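Local coordinates for thymocyte nuclear protein 1 (Leishmania major, PDB 2AR1) that is of unknown function but carries an EVE domain of the PUA clan, and so probably binds nucleic acid, perhaps recognising modified bases, at residues K64-H69 and S157-I162; E131-R136 and A142-R147. All coordinates share one frame; numbering follows the deposited sequence.

Contact 1: K64-H69 and S157-I162; sequences KVLFYH and SEYAYI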
loop_
_atom_site.group_PDB
_atom_site.type_symbol
_atom_site.label_atom_id
_atom_site.label_comp_id
_atom_site.label_asym_id
_atom_site.label_seq_id
_atom_site.Cartn_x
_atom_site.Cartn_y
_atom_site.Cartn_z
ATOM N N LYS A 64 -7.717 -6.420 1.238
ATOM C CA LYS A 64 -8.124 -4.990 1.201
ATOM C C LYS A 64 -6.884 -4.186 1.442
ATOM O O LYS A 64 -6.020 -4.587 2.223
ATOM C CB LYS A 64 -9.231 -4.738 2.231
ATOM C CG LYS A 64 -10.536 -5.414 2.020
ATOM C CD LYS A 64 -11.075 -5.085 0.651
ATOM C CE LYS A 64 -12.576 -4.952 0.535
ATOM N NZ LYS A 64 -12.854 -3.989 -0.587
ATOM N N VAL A 65 -6.808 -2.981 0.865
ATOM C CA VAL A 65 -5.635 -2.146 0.924
ATOM C C VAL A 65 -6.003 -0.681 1.208
ATOM O O VAL A 65 -6.821 -0.109 0.474
ATOM C CB VAL A 65 -4.901 -2.210 -0.426
ATOM C CG1 VAL A 65 -3.860 -1.143 -0.499
ATOM C CG2 VAL A 65 -4.253 -3.504 -0.615
ATOM N N LEU A 66 -5.416 -0.107 2.244
ATOM C CA LEU A 66 -5.374 1.389 2.523
ATOM C C LEU A 66 -4.306 1.957 1.652
ATOM O O LEU A 66 -3.143 1.576 1.739
ATOM C CB LEU A 66 -5.139 1.679 3.986
ATOM C CG LEU A 66 -6.133 1.053 4.940
ATOM C CD1 LEU A 66 -5.720 1.127 6.386
ATOM C CD2 LEU A 66 -7.513 1.603 4.714
ATOM N N PHE A 67 -4.711 2.937 0.809
ATOM C CA PHE A 67 -3.778 3.617 -0.059
ATOM C C PHE A 67 -3.268 4.848 0.745
ATOM O O PHE A 67 -4.019 5.792 0.982
ATOM C CB PHE A 67 -4.467 4.055 -1.335
ATOM C CG PHE A 67 -3.516 4.409 -2.438
ATOM C CD1 PHE A 67 -2.807 5.554 -2.429
ATOM C CD2 PHE A 67 -3.391 3.551 -3.538
ATOM C CE1 PHE A 67 -1.898 5.866 -3.469
ATOM C CE2 PHE A 67 -2.536 3.868 -4.635
ATOM C CZ PHE A 67 -1.768 5.006 -4.583
ATOM N N TYR A 68 -2.011 4.854 1.091
ATOM C CA TYR A 68 -1.454 5.865 1.974
ATOM C C TYR A 68 -0.488 6.718 1.217
ATOM O O TYR A 68 0.480 6.210 0.684
ATOM C CB TYR A 68 -0.738 5.209 3.177
ATOM C CG TYR A 68 -0.187 6.163 4.217
ATOM C CD1 TYR A 68 1.054 6.721 4.056
ATOM C CD2 TYR A 68 -0.932 6.518 5.331
ATOM C CE1 TYR A 68 1.600 7.564 5.017
ATOM C CE2 TYR A 68 -0.417 7.394 6.280
ATOM C CZ TYR A 68 0.830 7.953 6.096
ATOM O OH TYR A 68 1.297 8.820 7.053
ATOM N N HIS A 69 -0.753 8.051 1.199
ATOM C CA HIS A 69 0.188 9.015 0.663
ATOM C C HIS A 69 1.260 9.403 1.674
ATOM O O HIS A 69 0.947 9.911 2.770
ATOM C CB HIS A 69 -0.554 10.300 0.243
ATOM C CG HIS A 69 -1.385 10.131 -0.972
ATOM N ND1 HIS A 69 -2.198 11.154 -1.440
ATOM C CD2 HIS A 69 -1.536 9.107 -1.841
ATOM C CE1 HIS A 69 -2.784 10.759 -2.549
ATOM N NE2 HIS A 69 -2.392 9.539 -2.835
ATOM N N SER A 157 -9.661 -4.612 12.902
ATOM C CA SER A 157 -10.253 -3.498 13.658
ATOM C C SER A 157 -9.675 -2.157 13.238
ATOM O O SER A 157 -10.372 -1.128 13.290
ATOM C CB SER A 157 -10.107 -3.600 15.191
ATOM O OG SER A 157 -8.786 -3.954 15.527
ATOM N N GLU A 158 -8.366 -2.146 12.940
ATOM C CA GLU A 158 -7.692 -0.965 12.457
ATOM C C GLU A 158 -8.352 -0.527 11.105
ATOM O O GLU A 158 -8.668 0.674 10.946
ATOM C CB GLU A 158 -6.201 -1.215 12.306
ATOM C CG GLU A 158 -5.426 -1.091 13.583
ATOM C CD GLU A 158 -4.061 -1.773 13.526
ATOM O OE1 GLU A 158 -3.630 -2.242 12.422
ATOM O OE2 GLU A 158 -3.499 -1.896 14.604
ATOM N N TYR A 159 -8.469 -1.421 10.184
ATOM C CA TYR A 159 -9.152 -1.233 8.881
ATOM C C TYR A 159 -10.518 -0.661 9.152
ATOM O O TYR A 159 -10.863 0.387 8.608
ATOM C CB TYR A 159 -9.209 -2.502 8.110
ATOM C CG TYR A 159 -9.779 -2.304 6.763
ATOM C CD1 TYR A 159 -8.997 -1.736 5.739
ATOM C CD2 TYR A 159 -11.037 -2.723 6.493
ATOM C CE1 TYR A 159 -9.490 -1.624 4.438
ATOM C CE2 TYR A 159 -11.578 -2.611 5.187
ATOM C CZ TYR A 159 -10.793 -2.082 4.167
ATOM O OH TYR A 159 -11.470 -2.025 2.940
ATOM N N ALA A 160 -11.299 -1.315 9.997
ATOM C CA ALA A 160 -12.710 -0.927 10.299
ATOM C C ALA A 160 -12.732 0.535 10.809
ATOM O O ALA A 160 -13.565 1.338 10.384
ATOM C CB ALA A 160 -13.201 -1.797 11.390
ATOM N N TYR A 161 -11.854 0.834 11.767
ATOM C CA TYR A 161 -11.839 2.164 12.420
ATOM C C TYR A 161 -11.520 3.288 11.420
ATOM O O TYR A 161 -12.183 4.384 11.361
ATOM C CB TYR A 161 -10.934 2.091 13.636
ATOM C CG TYR A 161 -11.345 3.225 14.560
ATOM C CD1 TYR A 161 -10.871 4.549 14.387
ATOM C CD2 TYR A 161 -12.332 3.008 15.553
ATOM C CE1 TYR A 161 -11.264 5.547 15.210
ATOM C CE2 TYR A 161 -12.745 4.004 16.403
ATOM C CZ TYR A 161 -12.246 5.315 16.237
ATOM O OH TYR A 161 -12.641 6.452 16.982
ATOM N N ILE A 162 -10.576 2.989 10.531
ATOM C CA ILE A 162 -10.128 3.934 9.496
ATOM C C ILE A 162 -11.236 4.235 8.499
ATOM O O ILE A 162 -11.441 5.399 8.207
ATOM C CB ILE A 162 -8.780 3.509 8.868
ATOM C CG1 ILE A 162 -7.721 3.584 9.931
ATOM C CG2 ILE A 162 -8.454 4.214 7.581
ATOM C CD1 ILE A 162 -6.286 3.005 9.572
HETATM O O HOH W 1 -10.536 -2.106 0.144
#
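Tyr159 reaches from helix 156-169 to strand 64-69 and meets two of its side chains. Its outer end rests on Lys64. Lys64 CB lies 3.6 Å from Tyr159 OH, and the lysine chain passes on alongside that oxygen. The inner part of the ring takes Leu66, whose CD2 is 3.8 Å from Tyr159 CE1 and about as far from Tyr159 CD1. Both residues come to the ring at a slant. The other branch of Leu66 serves the next turn of the helix: its CD1 touches Ile162 CD1 at 3.7 Å. Leu66 CD1 thus meets Ile162, while Leu66 CD2 lies against the Tyr159 ring and also near Ile162 CG2.

No direct hydrogen bond joins the two segments. A water does so instead. It accepts from Lys64 NZ at 3.1 Å and is hydrogen-bonded to Tyr159 OH at 2.9 Å. The lysine chain bends twice, and its amino group is carried past the phenol to the water. Tyr159 has CG anti to the backbone N (chi1 -175°), which carries the ring across to the strand.

The axes of segments 64-69 and 157-162 come within 10.3 Å, at 56°. Leu66 and Ile162 are buried, while Tyr159 and Lys64 keep some exposure at the margin. Around them, the Tyr159 ring also meets that of Tyr21, and Leu66 packs on Leu80 of strand 76-89. Backbone hydrogen bonds to Trp22 and Leu24 hold Leu66 in the sheet. Ile162 is backed by Met141. The arrangement is helix-on-sheet packing: the C-terminal helix of the chain, in this EVE-domain protein, lies against an inner strand of the mixed beta-sheet.

Contact 2: E131-R136 and A142-R147; sequences ELKSRR and ALFTQR. Unlike the reference sequence in segment 142-147: Arg147 (reference Ser).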
loop_
_atom_site.group_PDB
_atom_site.type_symbol
_atom_site.label_atom_id
_atom_site.label_comp_id
_atom_site.label_asym_id
_atom_site.label_seq_id
_atom_site.Cartn_x
_atom_site.Cartn_y
_atom_site.Cartn_z
ATOM N N GLU A 131 -4.669 12.655 12.472
ATOM C CA GLU A 131 -5.857 12.015 12.998
ATOM C C GLU A 131 -5.626 10.550 13.274
ATOM O O GLU A 131 -6.243 10.028 14.205
ATOM C CB GLU A 131 -7.085 12.181 12.115
ATOM C CG GLU A 131 -7.635 13.585 12.061
ATOM C CD GLU A 131 -7.776 14.252 13.456
ATOM O OE1 GLU A 131 -8.331 13.642 14.411
ATOM O OE2 GLU A 131 -7.346 15.415 13.614
ATOM N N LEU A 132 -4.791 9.895 12.457
ATOM C CA LEU A 132 -4.604 8.447 12.636
ATOM C C LEU A 132 -3.928 8.235 14.004
ATOM O O LEU A 132 -4.181 7.209 14.668
ATOM C CB LEU A 132 -3.764 7.813 11.544
ATOM C CG LEU A 132 -4.426 7.809 10.148
ATOM C CD1 LEU A 132 -3.405 7.484 9.071
ATOM C CD2 LEU A 132 -5.679 6.916 10.020
ATOM N N LYS A 133 -3.060 9.156 14.336
ATOM C CA LYS A 133 -2.309 9.095 15.627
ATOM C C LYS A 133 -3.107 9.583 16.874
ATOM O O LYS A 133 -2.577 9.662 17.990
ATOM C CB LYS A 133 -0.978 9.895 15.538
ATOM C CG LYS A 133 0.067 9.196 14.685
ATOM C CD LYS A 133 1.457 9.731 14.937
ATOM C CE LYS A 133 2.514 9.173 14.014
ATOM N NZ LYS A 133 3.880 9.685 14.165
ATOM N N SER A 134 -4.363 9.957 16.648
ATOM C CA SER A 134 -5.233 10.517 17.671
ATOM C C SER A 134 -6.466 9.604 17.877
ATOM O O SER A 134 -7.551 10.060 18.245
ATOM C CB SER A 134 -5.680 11.938 17.218
ATOM O OG SER A 134 -4.575 12.776 17.055
ATOM N N ARG A 135 -6.299 8.293 17.689
ATOM C CA ARG A 135 -7.386 7.359 17.979
ATOM C C ARG A 135 -6.794 6.203 18.758
ATOM O O ARG A 135 -5.816 5.595 18.353
ATOM C CB ARG A 135 -8.069 6.835 16.731
ATOM C CG ARG A 135 -8.684 7.965 15.869
ATOM C CD ARG A 135 -9.859 8.554 16.607
ATOM N NE ARG A 135 -10.535 9.508 15.728
ATOM C CZ ARG A 135 -10.093 10.734 15.470
ATOM N NH1 ARG A 135 -9.010 11.237 16.027
ATOM N NH2 ARG A 135 -10.782 11.479 14.575
ATOM N N ARG A 136 -7.417 5.856 19.848
ATOM C CA ARG A 136 -6.901 4.733 20.686
ATOM C C ARG A 136 -6.872 3.418 19.887
ATOM O O ARG A 136 -5.939 2.585 20.061
ATOM C CB ARG A 136 -7.852 4.508 21.847
ATOM C CG ARG A 136 -7.474 3.327 22.781
ATOM C CD ARG A 136 -6.070 3.474 23.175
ATOM N NE ARG A 136 -5.712 2.540 24.231
ATOM C CZ ARG A 136 -4.655 2.701 25.029
ATOM N NH1 ARG A 136 -3.848 3.761 24.895
ATOM N NH2 ARG A 136 -4.405 1.797 25.953
ATOM N N ALA A 142 1.359 -0.645 12.729
ATOM C CA ALA A 142 2.708 -0.720 12.216
ATOM C C ALA A 142 3.156 0.561 11.627
ATOM O O ALA A 142 4.342 0.846 11.604
ATOM C CB ALA A 142 2.724 -1.788 11.105
ATOM N N LEU A 143 2.197 1.291 11.071
ATOM C CA LEU A 143 2.465 2.607 10.532
ATOM C C LEU A 143 3.300 3.470 11.454
ATOM O O LEU A 143 4.205 4.161 11.035
ATOM C CB LEU A 143 1.123 3.297 10.222
ATOM C CG LEU A 143 1.208 4.610 9.472
ATOM C CD1 LEU A 143 1.872 4.430 8.132
ATOM C CD2 LEU A 143 -0.182 5.136 9.358
ATOM N N PHE A 144 3.056 3.357 12.740
ATOM C CA PHE A 144 3.679 4.231 13.707
ATOM C C PHE A 144 5.051 3.697 14.132
ATOM O O PHE A 144 5.954 4.487 14.357
ATOM C CB PHE A 144 2.727 4.421 14.879
ATOM C CG PHE A 144 1.393 4.959 14.464
ATOM C CD1 PHE A 144 1.297 5.917 13.465
ATOM C CD2 PHE A 144 0.215 4.467 15.014
ATOM C CE1 PHE A 144 0.078 6.363 13.076
ATOM C CE2 PHE A 144 -0.978 4.924 14.637
ATOM C CZ PHE A 144 -1.053 5.845 13.643
ATOM N N THR A 145 5.175 2.364 14.199
ATOM C CA THR A 145 6.404 1.626 14.605
ATOM C C THR A 145 7.512 1.690 13.538
ATOM O O THR A 145 8.637 2.096 13.798
ATOM C CB THR A 145 6.064 0.093 14.722
ATOM O OG1 THR A 145 4.876 -0.127 15.493
ATOM C CG2 THR A 145 7.194 -0.718 15.325
ATOM N N GLN A 146 7.163 1.255 12.341
ATOM C CA GLN A 146 8.092 0.743 11.339
ATOM C C GLN A 146 8.165 1.653 10.117
ATOM O O GLN A 146 7.330 1.579 9.237
ATOM C CB GLN A 146 7.611 -0.637 10.851
ATOM C CG GLN A 146 7.020 -1.537 11.919
ATOM C CD GLN A 146 7.624 -2.912 11.896
ATOM O OE1 GLN A 146 8.842 -3.051 12.014
ATOM N NE2 GLN A 146 6.785 -3.942 11.757
ATOM N N ARG A 147 9.216 2.465 10.027
ATOM C CA ARG A 147 9.216 3.531 9.027
ATOM C C ARG A 147 9.578 3.101 7.605
ATOM O O ARG A 147 8.926 3.546 6.656
ATOM C CB ARG A 147 10.015 4.727 9.546
ATOM C CG ARG A 147 9.329 5.282 10.808
ATOM C CD ARG A 147 10.002 4.934 12.131
ATOM N NE ARG A 147 9.591 5.958 13.103
ATOM C CZ ARG A 147 10.354 6.955 13.563
ATOM N NH1 ARG A 147 11.639 7.075 13.224
ATOM N NH2 ARG A 147 9.833 7.834 14.410
#
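The Phe144 ring meets Lys133 and Leu132 of segment 131-136. Leu143 CB, from its own segment, lies over one face, 4.1 Å above the plane and offset toward the rim. Leu132 CB approaches the edge in the ring plane, 4.0 Å from Phe144 CZ. Lys133 comes obliquely. Its CG is 3.3 Å from Phe144 CE1, a tight approach, and its CE is 3.5 Å from Phe144 CD1. The lysine chain is extended beyond CG, which lays CG to CE along the ring; the two side chains pass each other running opposite ways. The carbonyl of Leu132 also borders the ring, with O 3.6 Å from Phe144 CZ.

This is a local contact between short helical turns, 129-132 and about 142-145, in the connection from strand 113-128 to strand 151-154 of the EVE domain. On the buried side, Leu132 CD1 touches Leu143 CD2 at 4.0 Å, the two side chains crossing at about a right angle. Leu129 packs against both Leu143 and Phe144.

Segment 131-136 is braced by its own salt bridge. Arg135 NH1 and NH2 both grip Glu131 OE1, NH1 at 3.0 Å and nearly along the C-O axis. NH1 also donates to Ser134 O at 2.9 Å, from well above the carbonyl plane. These partners lie close to the guanidinium plane and restrain its rotation. Arg135 also packs against Met165 of helix 156-169.

Contact 2 lies within the chain loop that contact 1 closes, and their centres are about 12 Å apart. They meet by side-chain packing. Tyr68, from strand 64-69, brings CE2 to 3.8 Å from Leu143 CD2 and to 4.1 Å from Leu132 CD1. Ile162 CG1, on the helix of contact 1, lies 3.9 Å from Leu132 CD2. Leu132 therefore belongs to both packing groups. Tyr161 OH is 3.5 Å from Arg135 CD, a packing contact. Helix 156-169 and the turns of contact 2 thus share one side of the EVE domain.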